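Local structure of ABC transporter (Caldanaerobius, 4G68) at residues C[137-140]-C[144-147]; C[109-114]-C[322-327]; C[96-101]-C[337-342]; C[387-390]-C[394-397]. The protein probably binds xylan-derived oligosaccharides outside the cell as the solute-binding component of an ABC transporter. One frame throughout, in Å; residues are numbered along the deposited sequence.

Interaction 1. Residues C[137-140]-C[144-147]; sequences DNVT and KIYG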
loop_
_atom_site.group_PDB
_atom_site.type_symbol
_atom_site.label_atom_id
_atom_site.label_comp_id
_atom_site.label_asym_id
_atom_site.label_seq_id
_atom_site.Cartn_x
_atom_site.Cartn_y
_atom_site.Cartn_z
ATOM N N ASP C 137 -14.706 4.025 7.222
ATOM C CA ASP C 137 -14.541 5.442 6.794
ATOM C C ASP C 137 -14.176 5.608 5.299
ATOM O O ASP C 137 -14.798 6.410 4.594
ATOM C CB ASP C 137 -13.495 6.163 7.655
ATOM C CG ASP C 137 -13.840 6.127 9.145
ATOM O OD1 ASP C 137 -14.936 5.636 9.492
ATOM O OD2 ASP C 137 -13.014 6.600 9.961
ATOM N N ASN C 138 -13.164 4.872 4.823
ATOM C CA ASN C 138 -12.730 5.055 3.440
ATOM C C ASN C 138 -13.691 4.528 2.366
ATOM O O ASN C 138 -13.728 5.095 1.281
ATOM C CB ASN C 138 -11.320 4.521 3.231
ATOM C CG ASN C 138 -10.277 5.486 3.725
ATOM O OD1 ASN C 138 -10.389 6.660 3.481
ATOM N ND2 ASN C 138 -9.249 4.984 4.416
ATOM N N VAL C 139 -14.461 3.484 2.680
ATOM C CA VAL C 139 -15.497 2.953 1.801
ATOM C C VAL C 139 -16.844 3.713 1.911
ATOM O O VAL C 139 -17.810 3.342 1.270
ATOM C CB VAL C 139 -15.728 1.425 2.022
ATOM C CG1 VAL C 139 -14.448 0.616 1.735
ATOM C CG2 VAL C 139 -16.224 1.141 3.439
ATOM N N THR C 140 -16.879 4.782 2.716
ATOM C CA THR C 140 -18.072 5.607 2.887
ATOM C C THR C 140 -17.987 6.802 1.904
ATOM O O THR C 140 -17.004 7.549 1.887
ATOM C CB THR C 140 -18.228 6.131 4.346
ATOM O OG1 THR C 140 -18.286 5.018 5.251
ATOM C CG2 THR C 140 -19.531 6.948 4.511
ATOM N N LYS C 144 -22.864 6.907 2.819
ATOM C CA LYS C 144 -23.337 5.569 2.510
ATOM C C LYS C 144 -22.139 4.666 2.329
ATOM O O LYS C 144 -21.059 5.147 1.957
ATOM C CB LYS C 144 -24.179 5.608 1.229
ATOM C CG LYS C 144 -25.467 6.418 1.392
ATOM C CD LYS C 144 -26.196 6.663 0.073
ATOM C CE LYS C 144 -25.453 7.659 -0.814
ATOM N NZ LYS C 144 -25.639 9.081 -0.399
ATOM N N ILE C 145 -22.324 3.366 2.576
ATOM C CA ILE C 145 -21.220 2.433 2.517
ATOM C C ILE C 145 -21.275 1.708 1.171
ATOM O O ILE C 145 -22.352 1.203 0.769
ATOM C CB ILE C 145 -21.315 1.336 3.589
ATOM C CG1 ILE C 145 -21.468 1.925 4.994
ATOM C CG2 ILE C 145 -20.158 0.327 3.433
ATOM C CD1 ILE C 145 -20.205 2.317 5.644
ATOM N N TYR C 146 -20.114 1.612 0.516
ATOM C CA TYR C 146 -19.981 0.931 -0.791
ATOM C C TYR C 146 -18.975 -0.246 -0.902
ATOM O O TYR C 146 -18.711 -0.728 -2.024
ATOM C CB TYR C 146 -19.619 1.960 -1.893
ATOM C CG TYR C 146 -20.775 2.861 -2.214
ATOM C CD1 TYR C 146 -21.750 2.462 -3.132
ATOM C CD2 TYR C 146 -20.935 4.069 -1.550
ATOM C CE1 TYR C 146 -22.830 3.280 -3.404
ATOM C CE2 TYR C 146 -22.000 4.900 -1.820
ATOM C CZ TYR C 146 -22.939 4.512 -2.753
ATOM O OH TYR C 146 -24.022 5.329 -3.049
ATOM N N GLY C 147 -18.455 -0.734 0.223
ATOM C CA GLY C 147 -17.464 -1.794 0.182
ATOM C C GLY C 147 -17.312 -2.442 1.557
ATOM O O GLY C 147 -17.716 -1.860 2.559
#

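Interaction 2. Residues C[109-114]-C[322-327]; sequences PFVEAG and ALMVSA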
loop_
_atom_site.group_PDB
_atom_site.type_symbol
_atom_site.label_atom_id
_atom_site.label_comp_id
_atom_site.label_asym_id
_atom_site.label_seq_id
_atom_site.Cartn_x
_atom_site.Cartn_y
_atom_site.Cartn_z
ATOM N N PRO C 109 -14.651 7.419 -8.341
ATOM C CA PRO C 109 -15.263 7.430 -9.687
ATOM C C PRO C 109 -16.269 6.317 -9.930
ATOM O O PRO C 109 -17.352 6.591 -10.500
ATOM C CB PRO C 109 -14.062 7.221 -10.630
ATOM C CG PRO C 109 -12.902 7.796 -9.881
ATOM C CD PRO C 109 -13.170 7.496 -8.434
ATOM N N PHE C 110 -15.914 5.084 -9.545
ATOM C CA PHE C 110 -16.835 3.920 -9.677
ATOM C C PHE C 110 -18.131 4.157 -8.897
ATOM O O PHE C 110 -19.231 3.804 -9.332
ATOM C CB PHE C 110 -16.228 2.623 -9.115
ATOM C CG PHE C 110 -14.784 2.363 -9.502
ATOM C CD1 PHE C 110 -14.253 2.817 -10.715
ATOM C CD2 PHE C 110 -13.971 1.580 -8.665
ATOM C CE1 PHE C 110 -12.917 2.556 -11.054
ATOM C CE2 PHE C 110 -12.640 1.309 -8.995
ATOM C CZ PHE C 110 -12.115 1.792 -10.200
ATOM N N VAL C 111 -17.977 4.719 -7.706
ATOM C CA VAL C 111 -19.095 4.910 -6.816
ATOM C C VAL C 111 -19.965 5.987 -7.402
ATOM O O VAL C 111 -21.163 5.769 -7.536
ATOM C CB VAL C 111 -18.669 5.246 -5.352
ATOM C CG1 VAL C 111 -19.898 5.600 -4.538
ATOM C CG2 VAL C 111 -17.945 4.031 -4.767
ATOM N N GLU C 112 -19.357 7.116 -7.789
ATOM C CA GLU C 112 -20.117 8.241 -8.361
ATOM C C GLU C 112 -20.805 7.915 -9.686
ATOM O O GLU C 112 -21.873 8.452 -9.993
ATOM C CB GLU C 112 -19.222 9.466 -8.519
ATOM C CG GLU C 112 -18.823 10.051 -7.168
ATOM C CD GLU C 112 -18.260 11.460 -7.287
ATOM O OE1 GLU C 112 -17.960 11.895 -8.440
ATOM O OE2 GLU C 112 -18.140 12.141 -6.228
ATOM N N ALA C 113 -20.207 7.023 -10.460
ATOM C CA ALA C 113 -20.803 6.589 -11.728
ATOM C C ALA C 113 -21.953 5.592 -11.569
ATOM O O ALA C 113 -22.461 5.113 -12.575
ATOM C CB ALA C 113 -19.739 5.989 -12.643
ATOM N N GLY C 114 -22.332 5.256 -10.338
ATOM C CA GLY C 114 -23.455 4.304 -10.072
ATOM C C GLY C 114 -23.105 2.845 -10.355
ATOM O O GLY C 114 -23.986 2.008 -10.653
ATOM N N ALA C 322 -10.237 -3.087 0.159
ATOM C CA ALA C 322 -11.672 -3.438 0.301
ATOM C C ALA C 322 -12.123 -4.334 -0.868
ATOM O O ALA C 322 -11.422 -4.430 -1.894
ATOM C CB ALA C 322 -12.563 -2.209 0.420
ATOM N N LEU C 323 -13.258 -5.014 -0.647
ATOM C CA LEU C 323 -14.004 -5.737 -1.691
ATOM C C LEU C 323 -15.275 -4.953 -2.027
ATOM O O LEU C 323 -15.980 -4.526 -1.125
ATOM C CB LEU C 323 -14.370 -7.160 -1.245
ATOM C CG LEU C 323 -13.203 -8.047 -0.773
ATOM C CD1 LEU C 323 -13.665 -9.444 -0.401
ATOM C CD2 LEU C 323 -12.125 -8.114 -1.851
HETATM N N MSE C 324 -15.552 -4.780 -3.329
HETATM C CA MSE C 324 -16.814 -4.124 -3.768
HETATM C C MSE C 324 -17.626 -5.117 -4.581
HETATM O O MSE C 324 -17.080 -6.042 -5.189
HETATM C CB MSE C 324 -16.460 -2.849 -4.510
HETATM C CG MSE C 324 -16.116 -1.763 -3.491
HETATM SE SE MSE C 324 -15.771 -0.111 -4.524
HETATM C CE MSE C 324 -15.626 1.028 -2.934
ATOM N N VAL C 325 -18.942 -4.925 -4.545
ATOM C CA VAL C 325 -19.907 -5.695 -5.304
ATOM C C VAL C 325 -20.426 -4.772 -6.412
ATOM O O VAL C 325 -20.894 -3.651 -6.148
ATOM C CB VAL C 325 -21.101 -6.135 -4.390
ATOM C CG1 VAL C 325 -22.248 -6.720 -5.221
ATOM C CG2 VAL C 325 -20.630 -7.157 -3.322
ATOM N N SER C 326 -20.389 -5.272 -7.636
ATOM C CA SER C 326 -20.904 -4.499 -8.787
ATOM C C SER C 326 -22.405 -4.219 -8.711
ATOM O O SER C 326 -23.165 -5.082 -8.296
ATOM C CB SER C 326 -20.574 -5.218 -10.078
ATOM O OG SER C 326 -19.198 -4.994 -10.323
ATOM N N ALA C 327 -22.816 -3.012 -9.131
ATOM C CA ALA C 327 -24.227 -2.595 -9.040
ATOM C C ALA C 327 -25.082 -3.501 -9.934
ATOM O O ALA C 327 -26.225 -3.803 -9.596
ATOM C CB ALA C 327 -24.382 -1.118 -9.461
#

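Interaction 3. Residues C[96-101]-C[337-342]; sequences PDIFQT and RAAKYL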
loop_
_atom_site.group_PDB
_atom_site.type_symbol
_atom_site.label_atom_id
_atom_site.label_comp_id
_atom_site.label_asym_id
_atom_site.label_seq_id
_atom_site.Cartn_x
_atom_site.Cartn_y
_atom_site.Cartn_z
ATOM N N PRO C 96 -16.825 -7.959 -12.480
ATOM C CA PRO C 96 -17.228 -9.170 -11.798
ATOM C C PRO C 96 -18.196 -8.842 -10.700
ATOM O O PRO C 96 -18.381 -7.684 -10.383
ATOM C CB PRO C 96 -15.934 -9.660 -11.159
ATOM C CG PRO C 96 -15.223 -8.386 -10.798
ATOM C CD PRO C 96 -15.490 -7.491 -11.997
ATOM N N ASP C 97 -18.819 -9.876 -10.150
ATOM C CA ASP C 97 -19.745 -9.729 -9.027
ATOM C C ASP C 97 -19.019 -9.081 -7.868
ATOM O O ASP C 97 -19.530 -8.114 -7.273
ATOM C CB ASP C 97 -20.226 -11.127 -8.587
ATOM C CG ASP C 97 -21.077 -11.802 -9.629
ATOM O OD1 ASP C 97 -22.204 -11.281 -9.903
ATOM O OD2 ASP C 97 -20.599 -12.814 -10.199
ATOM N N ILE C 98 -17.809 -9.606 -7.577
ATOM C CA ILE C 98 -16.978 -9.103 -6.477
ATOM C C ILE C 98 -15.585 -8.752 -6.968
ATOM O O ILE C 98 -14.980 -9.520 -7.708
ATOM C CB ILE C 98 -16.792 -10.136 -5.342
ATOM C CG1 ILE C 98 -18.132 -10.697 -4.870
ATOM C CG2 ILE C 98 -16.116 -9.471 -4.158
ATOM C CD1 ILE C 98 -18.039 -12.036 -4.203
ATOM N N PHE C 99 -15.103 -7.592 -6.576
ATOM C CA PHE C 99 -13.775 -7.151 -6.970
ATOM C C PHE C 99 -13.010 -6.480 -5.844
ATOM O O PHE C 99 -13.569 -5.633 -5.132
ATOM C CB PHE C 99 -13.824 -6.252 -8.236
ATOM C CG PHE C 99 -14.511 -4.912 -8.052
ATOM C CD1 PHE C 99 -13.779 -3.742 -7.716
ATOM C CD2 PHE C 99 -15.872 -4.797 -8.277
ATOM C CE1 PHE C 99 -14.422 -2.516 -7.570
ATOM C CE2 PHE C 99 -16.515 -3.581 -8.141
ATOM C CZ PHE C 99 -15.789 -2.434 -7.806
ATOM N N GLN C 100 -11.721 -6.829 -5.733
ATOM C CA GLN C 100 -10.809 -6.152 -4.817
ATOM C C GLN C 100 -10.609 -4.715 -5.267
ATOM O O GLN C 100 -10.612 -4.448 -6.463
ATOM C CB GLN C 100 -9.456 -6.877 -4.832
ATOM C CG GLN C 100 -8.367 -6.264 -3.921
ATOM C CD GLN C 100 -7.100 -7.154 -3.824
ATOM O OE1 GLN C 100 -7.007 -8.164 -4.499
ATOM N NE2 GLN C 100 -6.118 -6.750 -3.002
ATOM N N THR C 101 -10.491 -3.777 -4.330
ATOM C CA THR C 101 -10.220 -2.379 -4.730
ATOM C C THR C 101 -9.411 -1.655 -3.631
ATOM O O THR C 101 -9.060 -2.277 -2.593
ATOM C CB THR C 101 -11.516 -1.629 -5.055
ATOM O OG1 THR C 101 -11.246 -0.485 -5.874
ATOM C CG2 THR C 101 -12.228 -1.217 -3.761
ATOM N N ARG C 337 -22.936 -11.700 0.521
ATOM C CA ARG C 337 -22.678 -12.715 1.537
ATOM C C ARG C 337 -21.282 -13.275 1.381
ATOM O O ARG C 337 -20.498 -13.353 2.374
ATOM C CB ARG C 337 -23.707 -13.852 1.555
ATOM C CG ARG C 337 -23.534 -14.800 2.743
ATOM C CD ARG C 337 -24.739 -15.733 2.913
ATOM N NE ARG C 337 -24.928 -16.549 1.716
ATOM C CZ ARG C 337 -24.449 -17.781 1.559
ATOM N NH1 ARG C 337 -23.758 -18.346 2.543
ATOM N NH2 ARG C 337 -24.681 -18.430 0.432
ATOM N N ALA C 338 -20.971 -13.642 0.137
ATOM C CA ALA C 338 -19.634 -14.039 -0.209
ATOM C C ALA C 338 -18.595 -13.005 0.079
ATOM O O ALA C 338 -17.550 -13.358 0.582
ATOM C CB ALA C 338 -19.567 -14.436 -1.680
ATOM N N ALA C 339 -18.829 -11.750 -0.334
ATOM C CA ALA C 339 -17.851 -10.675 -0.105
ATOM C C ALA C 339 -17.549 -10.607 1.405
ATOM O O ALA C 339 -16.355 -10.643 1.797
ATOM C CB ALA C 339 -18.340 -9.321 -0.619
ATOM N N LYS C 340 -18.599 -10.559 2.238
ATOM C CA LYS C 340 -18.397 -10.598 3.706
ATOM C C LYS C 340 -17.483 -11.707 4.213
ATOM O O LYS C 340 -16.601 -11.467 5.078
ATOM C CB LYS C 340 -19.720 -10.730 4.411
ATOM C CG LYS C 340 -20.470 -9.438 4.473
ATOM C CD LYS C 340 -21.715 -9.598 5.329
ATOM C CE LYS C 340 -22.910 -8.908 4.736
ATOM N NZ LYS C 340 -24.073 -8.951 5.673
ATOM N N TYR C 341 -17.697 -12.906 3.696
ATOM C CA TYR C 341 -16.838 -14.081 4.019
ATOM C C TYR C 341 -15.422 -13.898 3.437
ATOM O O TYR C 341 -14.446 -14.034 4.117
ATOM C CB TYR C 341 -17.487 -15.404 3.530
ATOM C CG TYR C 341 -16.548 -16.589 3.445
ATOM C CD1 TYR C 341 -16.504 -17.530 4.484
ATOM C CD2 TYR C 341 -15.732 -16.799 2.308
ATOM C CE1 TYR C 341 -15.669 -18.645 4.421
ATOM C CE2 TYR C 341 -14.872 -17.892 2.248
ATOM C CZ TYR C 341 -14.855 -18.813 3.301
ATOM O OH TYR C 341 -14.036 -19.937 3.282
ATOM N N LEU C 342 -15.329 -13.568 2.175
ATOM C CA LEU C 342 -14.017 -13.403 1.551
ATOM C C LEU C 342 -13.161 -12.338 2.248
ATOM O O LEU C 342 -11.949 -12.544 2.435
ATOM C CB LEU C 342 -14.228 -12.977 0.120
ATOM C CG LEU C 342 -14.766 -14.077 -0.787
ATOM C CD1 LEU C 342 -14.988 -13.444 -2.156
ATOM C CD2 LEU C 342 -13.740 -15.255 -0.813
#

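Interaction 4. Residues C[387-390]-C[394-397]; sequences GSVP and IYLS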
loop_
_atom_site.group_PDB
_atom_site.type_symbol
_atom_site.label_atom_id
_atom_site.label_comp_id
_atom_site.label_asym_id
_atom_site.label_seq_id
_atom_site.Cartn_x
_atom_site.Cartn_y
_atom_site.Cartn_z
ATOM N N GLY C 387 -1.381 10.641 13.266
ATOM C CA GLY C 387 -2.310 10.464 12.162
ATOM C C GLY C 387 -1.727 9.710 10.957
ATOM O O GLY C 387 -0.633 9.151 11.007
ATOM N N SER C 388 -2.467 9.695 9.847
ATOM C CA SER C 388 -2.017 8.941 8.710
ATOM C C SER C 388 -2.858 9.395 7.553
ATOM O O SER C 388 -3.920 9.974 7.764
ATOM C CB SER C 388 -2.204 7.428 8.939
ATOM O OG SER C 388 -3.595 7.063 8.838
ATOM N N VAL C 389 -2.366 9.120 6.350
ATOM C CA VAL C 389 -3.031 9.514 5.102
ATOM C C VAL C 389 -2.632 8.511 4.021
ATOM O O VAL C 389 -1.484 8.056 3.999
ATOM C CB VAL C 389 -2.639 10.965 4.708
ATOM C CG1 VAL C 389 -1.176 11.050 4.231
ATOM C CG2 VAL C 389 -3.651 11.544 3.705
ATOM N N PRO C 390 -3.582 8.092 3.156
ATOM C CA PRO C 390 -3.188 7.072 2.132
ATOM C C PRO C 390 -2.180 7.595 1.117
ATOM O O PRO C 390 -2.025 8.818 0.957
ATOM C CB PRO C 390 -4.526 6.734 1.428
ATOM C CG PRO C 390 -5.606 7.109 2.440
ATOM C CD PRO C 390 -5.047 8.336 3.148
ATOM N N ILE C 394 -3.580 6.439 -4.472
ATOM C CA ILE C 394 -4.873 5.914 -3.950
ATOM C C ILE C 394 -5.777 7.043 -3.509
ATOM O O ILE C 394 -6.999 6.823 -3.436
ATOM C CB ILE C 394 -4.707 5.072 -2.675
ATOM C CG1 ILE C 394 -4.008 3.756 -2.957
ATOM C CG2 ILE C 394 -6.061 4.831 -1.956
ATOM C CD1 ILE C 394 -3.730 2.979 -1.679
ATOM N N TYR C 395 -5.207 8.192 -3.088
ATOM C CA TYR C 395 -6.028 9.322 -2.528
ATOM C C TYR C 395 -6.556 10.206 -3.695
ATOM O O TYR C 395 -7.731 10.564 -3.752
ATOM C CB TYR C 395 -5.254 10.167 -1.468
ATOM C CG TYR C 395 -6.083 11.161 -0.636
ATOM C CD1 TYR C 395 -6.509 10.821 0.664
ATOM C CD2 TYR C 395 -6.455 12.416 -1.146
ATOM C CE1 TYR C 395 -7.280 11.699 1.443
ATOM C CE2 TYR C 395 -7.232 13.313 -0.392
ATOM C CZ TYR C 395 -7.615 12.958 0.912
ATOM O OH TYR C 395 -8.371 13.844 1.684
ATOM N N LEU C 396 -5.675 10.561 -4.621
ATOM C CA LEU C 396 -6.068 11.203 -5.853
ATOM C C LEU C 396 -6.608 10.126 -6.758
ATOM O O LEU C 396 -6.413 8.946 -6.477
ATOM C CB LEU C 396 -4.831 11.853 -6.482
ATOM C CG LEU C 396 -4.102 12.857 -5.586
ATOM C CD1 LEU C 396 -2.730 13.228 -6.146
ATOM C CD2 LEU C 396 -4.929 14.142 -5.379
ATOM N N SER C 397 -7.289 10.508 -7.840
ATOM C CA SER C 397 -7.714 9.504 -8.834
ATOM C C SER C 397 -7.394 9.999 -10.226
ATOM O O SER C 397 -7.042 11.168 -10.403
ATOM C CB SER C 397 -9.210 9.185 -8.737
ATOM O OG SER C 397 -9.970 10.376 -8.599
#

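Interaction 1. Residues C[137-140]-C[144-147]
V139 and Y146 join the two arms of a β-hairpin, in which the short strand 140-141 turns back antiparallel on strand 144-160. Y146 N donates to V139 O over 3.0 Å at a nearly straight 159°, with the donor tilted 21° from the carbonyl plane. Next to it in the hairpin, T140 and I145 form a non-hydrogen-bonded pair whose CA atoms are 4.5 Å apart. A type I turn leads into the first arm, closed by T140 N on D137 O at 3.2 Å. Along the V139 side chain, CB lies 3.9 Å from G147 N, and the two methyls then part. CG1, anti to the carbonyl carbon at chi1 -61°, passes 4.2 Å from G147 CA. CG2 sits between the backbone N and the carbonyl carbon, where it meets G147 O at 3.5 Å and I145 CG2 at 4.0 Å. An alanine in place of V139 would remove both methyls and is likely to open a gap beside G147 and leave I145 CG2 without this apolar neighbour. On the sheet face carrying T140 and I145, T140 OG1, hydrogen-bonded to F136 O, rests against I145 CD1, 3.3 Å away.

Interaction 2. Residues C[109-114]-C[322-327]
G114 faces A327 with CA atoms 7.0 Å apart, at the point where helix 108-112 ends and the chain leaving strand 317-325 passes by. The helix finishes in a Schellman motif: G114 takes a positive phi of 74° with two bonds back into the last turn, among them G114 N to V111 O at 3.1 Å. One step earlier, A113 N reaches P109 O at 2.9 Å, an ordinary helical bond. This is a helix set against one face of the mixed sheet, within the α/β architecture of a bacterial extracellular solute-binding protein.

No hydrogen bond crosses between the segments, and apolar contact does the work at the buried end. Selenomethionine M324 points from its strand toward the helix, and its extended chain (chi2 -177°, chi3 173°) brings the terminal CE, not the selenium, nearest to V111. CE meets V111 CG2 at 4.2 Å, a light van der Waals touch consistent with the small buried area of 138 Å². M324 is also flanked by F99, T101 and S107, while its backbone pairs with F99 in strand 98-102. L323, just before it in the strand, faces the other way and packs on L342 and A343 of helix 332-353. F110 packs on T101 of strand 98-102 and on K87 and I90 of helix 79-91. At the more exposed end, the methyl CB of A327 turns toward the helix terminus and comes within 3.4 Å of G114 O.

Interaction 3. Residues C[96-101]-C[337-342]
With CG1 of I98 anti to its carbonyl carbon (chi1 -51°) and the chain stretched on at chi2 157°, CD1 is carried out from strand 98-101 onto the surface of helix 337-342, where A338 and L342 receive it. The branch methyl CG2, anti to the backbone N and beside the carbonyl carbon, takes a different partner. CD1 does most of the touching: it lies 3.8 Å from A338 CB and 3.9 Å from L342 CD1, two side chains one helical turn apart. That spacing is borne out by the hydrogen bond L342 N to A338 O, 2.7 Å long. CG2 meets A339 CB at 4.2 Å, while I98 and the longer L342 pass each other at a slant. The side chains meet by apolar contact alone, and all four residues are buried. Strand and helix axes approach to 9.6 Å and their directions differ by 40°, the spacing of a helix laid on a sheet face. I98 also touches F43 of strand 40-45 and L323 of strand 317-325, its two neighbours in the sheet. From the other face of strand 98-102, F99 packs on Y82, I86 and I90 of helix 79-91. Helix 332-353 follows strand 317-325 in the chain and lies beside helix 52-66, where Y341 OH hydrogen-bonds to I59 O and its ring meets that of W63.

Interaction 4. Residues C[387-390]-C[394-397]
P390 brings the CD corner of its ring to the edge of the Y395 phenol, near the plane of the aromatic ring, with CD 3.8 Å from Y395 CD1. The same Y395 CD1 is approached by V389 CG2 at 4.2 Å. On another part of the proline, CB touches I394 CG2, also at 4.2 Å, so P390 is lodged against two successive residues of the short helix. Y395 reaches it because CG stands anti to the backbone N (chi1 -168°), which directs the ring toward P390 and V389. No hydrogen bond crosses this apolar contact, which buries 164 Å² in all.

Outside this first shell, the Y395 side chain touches L224 at the end of helix 217-224, and its OH has a weak hydrogen bond with N225 ND2. V389 is placed by backbone hydrogen bonds to Y315 and G317, and its side chain packs on T220 and R221 of the same helix, which thus touches both sides of the contact. The chain runs from strand 388-389 through P390 into helix 392-395 and then helix 398-412. This is a short strand-to-helix connection, joining the strand that hydrogen-bonds to Y315 and G317 to the C-terminal helices of the solute-binding protein.

Interactions 1, 2 and 3 gather on one mixed sheet. The centres of interactions 1 and 2 are 10 Å apart, and those of interactions 2 and 3 are 12 Å apart. Strand 317-325 connects them. Its A322 CB packs on V139 CG1 of interaction 1 at 3.6 Å, and A322 O probably hydrogen-bonds to T101 N of interaction 3 at 2.7 Å. Y146 CE2 also lies 3.5 Å from V111 CG1, tying the hairpin to helix 108-112. Interaction 4 is centred 15 Å from interaction 1, with nearest atoms about 5 Å apart. Its centre is 18 Å from interaction 2, where S397 CB grazes P109 CG at 4.1 Å, and 23 Å from interaction 3.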